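Local coordinates for toxin RelG (Mycobacterium tuberculosis, PDB 3G5O), which cleaves RNA as the toxic component of a type II toxin-antitoxin system, cutting preferentially at the 3'-end of purine ribonucleotides, and is neutralised by its cognate antitoxin, at residues V20-T25 with V88-V93; L54-P59 with A70-Y75; G66-R71 with Y79-E84. All blocks are in the same frame, centred on the assembly; numbering follows the deposited sequence.

Contact 1 (V20-T25 with V88-V93)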
loop_
_atom_site.group_PDB
_atom_site.type_symbol
_atom_site.label_atom_id
_atom_site.label_comp_id
_atom_site.label_asym_id
_atom_site.label_seq_id
_atom_site.Cartn_x
_atom_site.Cartn_y
_atom_site.Cartn_z
ATOM N N VAL C 20 -14.429 -0.642 24.008
ATOM C CA VAL C 20 -14.501 -0.554 22.535
ATOM C C VAL C 20 -15.608 0.421 22.210
ATOM O O VAL C 20 -16.685 0.383 22.833
ATOM C CB VAL C 20 -14.775 -1.935 21.867
ATOM C CG1 VAL C 20 -15.092 -1.752 20.322
ATOM C CG2 VAL C 20 -13.588 -2.853 22.041
ATOM N N ARG C 21 -15.333 1.329 21.272
ATOM C CA ARG C 21 -16.296 2.352 20.870
ATOM C C ARG C 21 -16.325 2.350 19.344
ATOM O O ARG C 21 -15.295 2.068 18.704
ATOM C CB ARG C 21 -15.827 3.747 21.321
ATOM C CG ARG C 21 -15.496 3.933 22.799
ATOM C CD ARG C 21 -16.704 4.230 23.642
ATOM N NE ARG C 21 -17.441 5.449 23.289
ATOM C CZ ARG C 21 -18.561 5.834 23.921
ATOM N NH1 ARG C 21 -19.013 5.115 24.944
ATOM N NH2 ARG C 21 -19.230 6.923 23.549
ATOM N N PHE C 22 -17.465 2.706 18.762
ATOM C CA PHE C 22 -17.596 2.792 17.303
ATOM C C PHE C 22 -17.778 4.277 17.034
ATOM O O PHE C 22 -18.574 4.947 17.729
ATOM C CB PHE C 22 -18.871 2.065 16.795
ATOM C CG PHE C 22 -18.730 0.556 16.656
ATOM C CD1 PHE C 22 -18.684 -0.028 15.393
ATOM C CD2 PHE C 22 -18.715 -0.264 17.775
ATOM C CE1 PHE C 22 -18.559 -1.413 15.239
ATOM C CE2 PHE C 22 -18.593 -1.648 17.648
ATOM C CZ PHE C 22 -18.542 -2.218 16.357
ATOM N N THR C 23 -17.067 4.773 16.028
ATOM C CA THR C 23 -17.303 6.124 15.493
ATOM C C THR C 23 -18.613 6.087 14.698
ATOM O O THR C 23 -19.139 5.005 14.375
ATOM C CB THR C 23 -16.177 6.577 14.537
ATOM O OG1 THR C 23 -16.025 5.617 13.477
ATOM C CG2 THR C 23 -14.835 6.729 15.279
ATOM N N THR C 24 -19.116 7.275 14.364
ATOM C CA THR C 24 -20.234 7.438 13.410
ATOM C C THR C 24 -19.952 6.781 12.092
ATOM O O THR C 24 -20.833 6.154 11.500
ATOM C CB THR C 24 -20.567 8.960 13.147
ATOM O OG1 THR C 24 -20.918 9.556 14.393
ATOM C CG2 THR C 24 -21.738 9.122 12.192
ATOM N N THR C 25 -18.712 6.889 11.631
ATOM C CA THR C 25 -18.334 6.291 10.316
ATOM C C THR C 25 -18.489 4.789 10.380
ATOM O O THR C 25 -19.015 4.172 9.440
ATOM C CB THR C 25 -16.852 6.478 9.838
ATOM O OG1 THR C 25 -15.954 6.321 10.932
ATOM C CG2 THR C 25 -16.609 7.795 9.098
ATOM N N VAL C 88 -10.350 1.140 22.595
ATOM C CA VAL C 88 -10.201 0.874 21.168
ATOM C C VAL C 88 -11.358 1.590 20.507
ATOM O O VAL C 88 -12.484 1.496 21.011
ATOM C CB VAL C 88 -10.368 -0.604 20.891
ATOM C CG1 VAL C 88 -10.517 -0.889 19.326
ATOM C CG2 VAL C 88 -9.210 -1.377 21.520
ATOM N N VAL C 89 -11.078 2.272 19.388
ATOM C CA VAL C 89 -12.078 2.960 18.596
ATOM C C VAL C 89 -12.079 2.446 17.172
ATOM O O VAL C 89 -11.055 2.477 16.485
ATOM C CB VAL C 89 -11.884 4.507 18.601
ATOM C CG1 VAL C 89 -13.043 5.172 17.853
ATOM C CG2 VAL C 89 -11.878 5.058 20.041
ATOM N N ILE C 90 -13.232 1.908 16.759
ATOM C CA ILE C 90 -13.421 1.347 15.429
ATOM C C ILE C 90 -13.752 2.481 14.475
ATOM O O ILE C 90 -14.725 3.195 14.693
ATOM C CB ILE C 90 -14.633 0.374 15.403
ATOM C CG1 ILE C 90 -14.578 -0.587 16.596
ATOM C CG2 ILE C 90 -14.722 -0.375 14.047
ATOM C CD1 ILE C 90 -13.349 -1.456 16.584
ATOM N N LEU C 91 -12.974 2.601 13.411
ATOM C CA LEU C 91 -13.111 3.631 12.390
ATOM C C LEU C 91 -13.960 3.132 11.235
ATOM O O LEU C 91 -14.764 3.897 10.707
ATOM C CB LEU C 91 -11.713 3.995 11.826
ATOM C CG LEU C 91 -10.664 4.301 12.895
ATOM C CD1 LEU C 91 -9.397 4.663 12.171
ATOM C CD2 LEU C 91 -11.075 5.443 13.946
ATOM N N ARG C 92 -13.785 1.865 10.863
ATOM C CA ARG C 92 -14.463 1.282 9.706
ATOM C C ARG C 92 -14.718 -0.205 9.908
ATOM O O ARG C 92 -13.951 -0.919 10.605
ATOM C CB ARG C 92 -13.620 1.431 8.415
ATOM C CG ARG C 92 -13.267 2.890 7.960
ATOM C CD ARG C 92 -14.513 3.656 7.451
ATOM N NE ARG C 92 -15.279 2.910 6.439
ATOM C CZ ARG C 92 -15.023 2.966 5.121
ATOM N NH1 ARG C 92 -14.035 3.716 4.647
ATOM N NH2 ARG C 92 -15.760 2.268 4.270
ATOM N N VAL C 93 -15.761 -0.686 9.237
ATOM C CA VAL C 93 -16.046 -2.134 9.161
ATOM C C VAL C 93 -16.292 -2.450 7.686
ATOM O O VAL C 93 -17.018 -1.707 6.969
ATOM C CB VAL C 93 -17.299 -2.525 9.995
ATOM C CG1 VAL C 93 -17.538 -4.053 9.913
ATOM C CG2 VAL C 93 -17.103 -2.117 11.446
#
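Strands 20-23 and 88-93 run parallel, their axes 4.6 Å apart at closest approach and 29° from each other, in the one-to-one register V20-V88, R21-V89 and F22-I90. R21 lends both its backbone groups to the pairing: its N binds V88 O, and its O receives I90 N at 2.8 Å in a nearly straight bond (171°). T23 N then reaches I90 O at 3.1 Å, just as strand gives way to helix.

V20, F22, V88 and I90 share one face of the sheet. F22 and I90 lie side by side, and CG1 of I90 sits squarely over the middle of the phenyl ring, a CH-pi contact 4.1 Å from the ring centroid. The same CG1 meets V20 CG1 at 3.9 Å, so I90 touches both valine and ring, while V93 CG2 comes up at the edge of the ring near CE1. On the other face V89 CG1 meets T23 CG2 at 3.5 Å, the two side chains crossing at about a right angle.

T23 is the N-cap of helix 24-30. Its OG1, turned between N and the carbonyl carbon (chi1 56°), accepts from A26 N and lies 2.6 Å from T25 OG1. The hydroxyl of T25 donates to L91 O at 2.7 Å, in the carbonyl plane on a lone pair, tying the first turn of the helix to the strand where L91 and R92 form a classic beta bulge opposite L78.

Helix 35-51 packs on the apolar face through A45, F46 and L49. Strand 75-82 flanks 88-93 on its far side, and beyond F22 and T23 a strand of the Rv2865 chain pairs antiparallel, carrying the sheet across the interface.

Contact 2 (L54-P59 with A70-Y75). With TRS (2-amino-2-hydroxymethyl-propane-1,3-diol), chain I.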
loop_
_atom_site.group_PDB
_atom_site.type_symbol
_atom_site.label_atom_id
_atom_site.label_comp_id
_atom_site.label_asym_id
_atom_site.label_seq_id
_atom_site.Cartn_x
_atom_site.Cartn_y
_atom_site.Cartn_z
ATOM N N LEU C 54 -4.318 -5.996 20.303
ATOM C CA LEU C 54 -3.079 -6.237 19.534
ATOM C C LEU C 54 -3.019 -7.616 18.919
ATOM O O LEU C 54 -2.548 -7.761 17.807
ATOM C CB LEU C 54 -1.780 -5.961 20.334
ATOM C CG LEU C 54 -1.501 -4.471 20.626
ATOM C CD1 LEU C 54 -0.435 -4.292 21.718
ATOM C CD2 LEU C 54 -1.149 -3.641 19.354
ATOM N N ARG C 55 -3.485 -8.648 19.599
ATOM C CA ARG C 55 -3.248 -9.983 19.036
ATOM C C ARG C 55 -4.169 -10.310 17.855
ATOM O O ARG C 55 -3.793 -11.076 16.974
ATOM C CB ARG C 55 -3.276 -11.087 20.121
ATOM C CG ARG C 55 -2.219 -10.909 21.256
ATOM C CD ARG C 55 -0.929 -11.793 21.095
ATOM N NE ARG C 55 0.277 -11.161 21.691
ATOM C CZ ARG C 55 1.402 -11.798 22.069
ATOM N NH1 ARG C 55 1.516 -13.118 21.964
ATOM N NH2 ARG C 55 2.430 -11.110 22.575
ATOM N N VAL C 56 -5.358 -9.716 17.809
ATOM C CA VAL C 56 -6.302 -10.105 16.754
ATOM C C VAL C 56 -6.081 -9.326 15.447
ATOM O O VAL C 56 -6.686 -9.647 14.446
ATOM C CB VAL C 56 -7.759 -9.951 17.199
ATOM C CG1 VAL C 56 -8.026 -10.826 18.415
ATOM C CG2 VAL C 56 -8.095 -8.461 17.507
ATOM N N GLY C 57 -5.279 -8.265 15.480
ATOM C CA GLY C 57 -5.104 -7.479 14.275
ATOM C C GLY C 57 -3.643 -7.251 13.971
ATOM O O GLY C 57 -2.788 -7.721 14.729
ATOM N N LYS C 58 -3.382 -6.532 12.873
ATOM C CA LYS C 58 -2.035 -6.144 12.417
ATOM C C LYS C 58 -1.960 -4.621 12.292
ATOM O O LYS C 58 -2.940 -3.994 11.876
ATOM C CB LYS C 58 -1.745 -6.725 11.020
ATOM C CG LYS C 58 -1.600 -8.264 10.987
ATOM C CD LYS C 58 -0.231 -8.740 11.522
ATOM C CE LYS C 58 -0.137 -10.253 11.532
ATOM N NZ LYS C 58 -0.902 -10.847 12.689
ATOM N N PRO C 59 -0.811 -4.024 12.659
ATOM C CA PRO C 59 -0.673 -2.571 12.445
ATOM C C PRO C 59 -0.531 -2.293 10.943
ATOM O O PRO C 59 0.117 -3.057 10.241
ATOM C CB PRO C 59 0.637 -2.208 13.204
ATOM C CG PRO C 59 1.467 -3.552 13.175
ATOM C CD PRO C 59 0.405 -4.658 13.249
ATOM N N ALA C 70 -8.214 -5.885 11.857
ATOM C CA ALA C 70 -8.425 -7.249 12.332
ATOM C C ALA C 70 -9.410 -7.931 11.378
ATOM O O ALA C 70 -10.438 -7.355 11.044
ATOM C CB ALA C 70 -8.990 -7.246 13.771
ATOM N N ARG C 71 -9.107 -9.149 10.966
ATOM C CA ARG C 71 -9.963 -9.901 10.047
ATOM C C ARG C 71 -10.490 -11.131 10.758
ATOM O O ARG C 71 -9.694 -11.838 11.440
ATOM C CB ARG C 71 -9.157 -10.344 8.801
ATOM C CG ARG C 71 -9.979 -11.149 7.794
ATOM C CD ARG C 71 -9.142 -11.606 6.562
ATOM N NE ARG C 71 -8.242 -12.690 6.935
ATOM C CZ ARG C 71 -8.610 -13.972 7.081
ATOM N NH1 ARG C 71 -9.872 -14.358 6.849
ATOM N NH2 ARG C 71 -7.698 -14.886 7.444
ATOM N N ARG C 72 -11.793 -11.386 10.601
ATOM C CA ARG C 72 -12.407 -12.697 10.898
ATOM C C ARG C 72 -13.247 -13.140 9.696
ATOM O O ARG C 72 -14.229 -12.491 9.346
ATOM C CB ARG C 72 -13.288 -12.664 12.165
ATOM C CG ARG C 72 -12.546 -12.416 13.479
ATOM C CD ARG C 72 -11.760 -13.673 13.858
ATOM N NE ARG C 72 -10.826 -13.466 14.972
ATOM C CZ ARG C 72 -11.151 -13.658 16.250
ATOM N NH1 ARG C 72 -12.397 -14.026 16.577
ATOM N NH2 ARG C 72 -10.240 -13.459 17.204
ATOM N N GLY C 73 -12.830 -14.226 9.035
ATOM C CA GLY C 73 -13.490 -14.674 7.817
ATOM C C GLY C 73 -13.481 -13.567 6.777
ATOM O O GLY C 73 -12.401 -13.133 6.324
ATOM N N THR C 74 -14.658 -13.106 6.375
ATOM C CA THR C 74 -14.738 -12.168 5.270
ATOM C C THR C 74 -14.939 -10.735 5.736
ATOM O O THR C 74 -15.050 -9.834 4.899
ATOM C CB THR C 74 -15.883 -12.534 4.316
ATOM O OG1 THR C 74 -17.052 -12.779 5.101
ATOM C CG2 THR C 74 -15.495 -13.844 3.523
ATOM N N TYR C 75 -15.008 -10.512 7.049
ATOM C CA TYR C 75 -15.050 -9.112 7.525
ATOM C C TYR C 75 -13.762 -8.609 8.179
ATOM O O TYR C 75 -12.949 -9.401 8.752
ATOM C CB TYR C 75 -16.285 -8.799 8.384
ATOM C CG TYR C 75 -16.329 -9.517 9.711
ATOM C CD1 TYR C 75 -15.596 -9.033 10.790
ATOM C CD2 TYR C 75 -17.068 -10.692 9.875
ATOM C CE1 TYR C 75 -15.632 -9.670 12.006
ATOM C CE2 TYR C 75 -17.105 -11.368 11.140
ATOM C CZ TYR C 75 -16.382 -10.810 12.189
ATOM O OH TYR C 75 -16.308 -11.412 13.433
HETATM C C TRS I . -4.992 -10.289 10.488
HETATM C C1 TRS I . -3.753 -10.266 11.399
HETATM C C2 TRS I . -6.116 -11.059 11.159
HETATM C C3 TRS I . -4.611 -10.893 9.138
HETATM N N TRS I . -5.470 -8.918 10.210
HETATM O O1 TRS I . -3.926 -10.770 12.705
HETATM O O2 TRS I . -6.728 -10.177 12.059
HETATM O O3 TRS I . -3.200 -10.898 9.061
HETATM O O HOH W 1 -8.583 -11.467 13.905
#
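V56 turns CG1 anti to its carbonyl carbon (chi1 -60°), which leaves CG2 in the crowded position between N and C, and the two methyls take separate partners on the segment 70-75. CG2 packs on A70 CB at 4.0 Å. CG1 meets the end of R72, whose chain starts with CG anti to the carbonyl carbon, bends at chi2 (-73°) and so comes back across the valine at about a right angle, bringing NH2 to 3.6 Å from V56 CG1. The guanidinium is held from elsewhere too, by a salt bridge from NH1 to D48 on helix 35-51.

G57 and A70 approach closely, CA to CA at 3.9 Å, and A70 CB lies 3.4 Å from V56 O. This is the open end of the antiparallel hairpin formed by strands 57-59 and 68-72. No direct hydrogen bond joins the two segments; small molecules bridge them instead. A water donates to V56 O and to R71 O, and accepts from R72 NE at 3.2 Å. A Tris molecule, probably from the crystallisation liquor, also puts its O2 between them: R71 N donates to it at 2.8 Å in a nearly straight bond (172°), and O2 in turn donates to V56 O at a very short 2.4 Å. V56 O is therefore gripped by both water and Tris. The ligand is also bonded to S69 O and to E53 of the Rv2865 chain, so it sits at the boundary with the antitoxin.

Past the strand the chain reverses through a type II' turn from R72 to Y75, with G73 at positive phi, and R71 NH1 reaches in its guanidinium plane to a lone pair of G73 O at 2.9 Å.

Contact 3 (G66-R71 with Y79-E84)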
loop_
_atom_site.group_PDB
_atom_site.type_symbol
_atom_site.label_atom_id
_atom_site.label_comp_id
_atom_site.label_asym_id
_atom_site.label_seq_id
_atom_site.Cartn_x
_atom_site.Cartn_y
_atom_site.Cartn_z
ATOM N N GLY C 66 -0.576 3.943 12.311
ATOM C CA GLY C 66 -1.386 4.386 13.461
ATOM C C GLY C 66 -2.731 3.641 13.591
ATOM O O GLY C 66 -3.399 3.749 14.630
ATOM N N THR C 67 -3.113 2.884 12.551
ATOM C CA THR C 67 -4.373 2.137 12.537
ATOM C C THR C 67 -4.042 0.654 12.518
ATOM O O THR C 67 -2.886 0.259 12.251
ATOM C CB THR C 67 -5.305 2.513 11.325
ATOM O OG1 THR C 67 -4.687 2.159 10.089
ATOM C CG2 THR C 67 -5.681 4.029 11.306
ATOM N N PHE C 68 -5.031 -0.167 12.860
ATOM C CA PHE C 68 -4.876 -1.618 12.876
ATOM C C PHE C 68 -6.035 -2.220 12.109
ATOM O O PHE C 68 -7.134 -1.631 12.077
ATOM C CB PHE C 68 -4.932 -2.155 14.316
ATOM C CG PHE C 68 -3.771 -1.718 15.156
ATOM C CD1 PHE C 68 -2.691 -2.581 15.378
ATOM C CD2 PHE C 68 -3.749 -0.440 15.726
ATOM C CE1 PHE C 68 -1.585 -2.157 16.156
ATOM C CE2 PHE C 68 -2.642 -0.016 16.492
ATOM C CZ PHE C 68 -1.577 -0.867 16.704
ATOM N N SER C 69 -5.810 -3.408 11.552
ATOM C CA SER C 69 -6.851 -4.130 10.847
ATOM C C SER C 69 -7.000 -5.517 11.461
ATOM O O SER C 69 -6.019 -6.264 11.561
ATOM C CB SER C 69 -6.453 -4.268 9.381
ATOM O OG SER C 69 -7.476 -4.953 8.665
ATOM N N ALA C 70 -8.214 -5.885 11.857
ATOM C CA ALA C 70 -8.425 -7.249 12.332
ATOM C C ALA C 70 -9.410 -7.931 11.378
ATOM O O ALA C 70 -10.438 -7.355 11.044
ATOM C CB ALA C 70 -8.990 -7.246 13.771
ATOM N N ARG C 71 -9.107 -9.149 10.966
ATOM C CA ARG C 71 -9.963 -9.901 10.047
ATOM C C ARG C 71 -10.490 -11.131 10.758
ATOM O O ARG C 71 -9.694 -11.838 11.440
ATOM C CB ARG C 71 -9.157 -10.344 8.801
ATOM C CG ARG C 71 -9.979 -11.149 7.794
ATOM C CD ARG C 71 -9.142 -11.606 6.562
ATOM N NE ARG C 71 -8.242 -12.690 6.935
ATOM C CZ ARG C 71 -8.610 -13.972 7.081
ATOM N NH1 ARG C 71 -9.872 -14.358 6.849
ATOM N NH2 ARG C 71 -7.698 -14.886 7.444
ATOM N N TYR C 79 -9.170 0.001 13.150
ATOM C CA TYR C 79 -9.323 0.596 14.491
ATOM C C TYR C 79 -8.081 1.275 15.016
ATOM O O TYR C 79 -7.025 1.103 14.427
ATOM C CB TYR C 79 -9.818 -0.429 15.517
ATOM C CG TYR C 79 -8.980 -1.658 15.652
ATOM C CD1 TYR C 79 -8.092 -1.791 16.718
ATOM C CD2 TYR C 79 -9.079 -2.712 14.727
ATOM C CE1 TYR C 79 -7.309 -2.953 16.878
ATOM C CE2 TYR C 79 -8.300 -3.870 14.866
ATOM C CZ TYR C 79 -7.427 -3.988 15.957
ATOM O OH TYR C 79 -6.658 -5.135 16.111
ATOM N N ARG C 80 -8.238 2.070 16.084
ATOM C CA ARG C 80 -7.114 2.666 16.775
ATOM C C ARG C 80 -7.123 2.141 18.204
ATOM O O ARG C 80 -8.185 1.780 18.732
ATOM C CB ARG C 80 -7.256 4.194 16.799
ATOM C CG ARG C 80 -7.114 4.843 15.387
ATOM C CD ARG C 80 -6.944 6.366 15.521
ATOM N NE ARG C 80 -6.895 7.101 14.250
ATOM C CZ ARG C 80 -5.814 7.219 13.497
ATOM N NH1 ARG C 80 -4.677 6.633 13.872
ATOM N NH2 ARG C 80 -5.862 7.939 12.384
ATOM N N ILE C 81 -5.930 2.120 18.809
ATOM C CA ILE C 81 -5.731 1.707 20.207
ATOM C C ILE C 81 -5.265 2.921 20.999
ATOM O O ILE C 81 -4.300 3.602 20.603
ATOM C CB ILE C 81 -4.632 0.633 20.361
ATOM C CG1 ILE C 81 -4.853 -0.519 19.398
ATOM C CG2 ILE C 81 -4.612 0.068 21.787
ATOM C CD1 ILE C 81 -6.233 -0.952 19.410
ATOM N N ASP C 82 -5.935 3.190 22.100
ATOM C CA ASP C 82 -5.529 4.248 23.006
ATOM C C ASP C 82 -5.168 3.581 24.353
ATOM O O ASP C 82 -6.039 3.323 25.190
ATOM C CB ASP C 82 -6.678 5.255 23.121
ATOM C CG ASP C 82 -6.384 6.387 24.135
ATOM O OD1 ASP C 82 -5.305 6.372 24.796
ATOM O OD2 ASP C 82 -7.258 7.275 24.275
ATOM N N ASP C 83 -3.883 3.291 24.549
ATOM C CA ASP C 83 -3.446 2.575 25.747
ATOM C C ASP C 83 -3.712 3.315 27.070
ATOM O O ASP C 83 -4.194 2.707 28.022
ATOM C CB ASP C 83 -1.956 2.212 25.657
ATOM C CG ASP C 83 -1.689 1.083 24.679
ATOM O OD1 ASP C 83 -2.547 0.175 24.560
ATOM O OD2 ASP C 83 -0.600 1.091 24.041
ATOM N N GLU C 84 -3.439 4.618 27.099
ATOM C CA GLU C 84 -3.594 5.463 28.274
ATOM C C GLU C 84 -5.035 5.453 28.829
ATOM O O GLU C 84 -5.268 5.590 30.038
ATOM C CB GLU C 84 -3.170 6.890 27.908
ATOM C CG GLU C 84 -1.661 7.079 27.647
ATOM C CD GLU C 84 -1.161 6.513 26.304
ATOM O OE1 GLU C 84 -1.983 6.207 25.395
ATOM O OE2 GLU C 84 0.080 6.388 26.161
HETATM O O HOH W 2 -3.837 3.324 17.288
#
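Y79 leaves the backbone with CG in the crowded position between N and the carbonyl carbon (chi1 56°), which swings its ring over the neighbouring arm of the antiparallel hairpin 68-72/75-82. F68 and Y79 are a hydrogen-bonded pair: F68 N donates to Y79 O and Y79 N to F68 O, both at 2.8 Å. Y79 CB packs near V89 O on strand 87-95; the first ring atoms, CG and CD2, run past F68 O. CE1 and CZ on the way to the tip lie under F68 CB, which stands over one face as a CH-pi contact, 3.6 Å from the centroid. CE2 meets A70 CB at the ring's edge, and OH donates onward to P53 O. The F68 and Y79 rings are near parallel (23°) but slid apart, so they barely overlap; F68 instead brings CE2 to I81 CG1 at 3.7 Å.

R80 runs extended to NE, T67 CG2 lies over one face of its guanidinium, and NH2 forms a salt bridge to D75 of the Rv2865 chain. Where the strands diverge, a water takes over: it accepts from I81 N at 2.9 Å and donates to G66 O at 2.7 Å.

The three contacts step across one mixed sheet in the order 19-23, 87-95, 75-82, 68-72, 57-59. Contacts 1 and 3 have centres 10 Å apart and meet where R80 N comes 2.9 Å from V89 O, a probable hydrogen bond, with V88 CG1 against Y79 CD1. Contacts 2 and 3 share A70 and R71; K58 O to S69 N at 2.9 Å is a probable bond, and Y79 OH comes 3.4 Å from G57 CA. Contacts 1 and 2, about 14 Å apart between centres, do not touch. The Tris is bonded by R71 N, which contacts 2 and 3 share, and by S69 O of contact 3. All three border the Rv2865 chain.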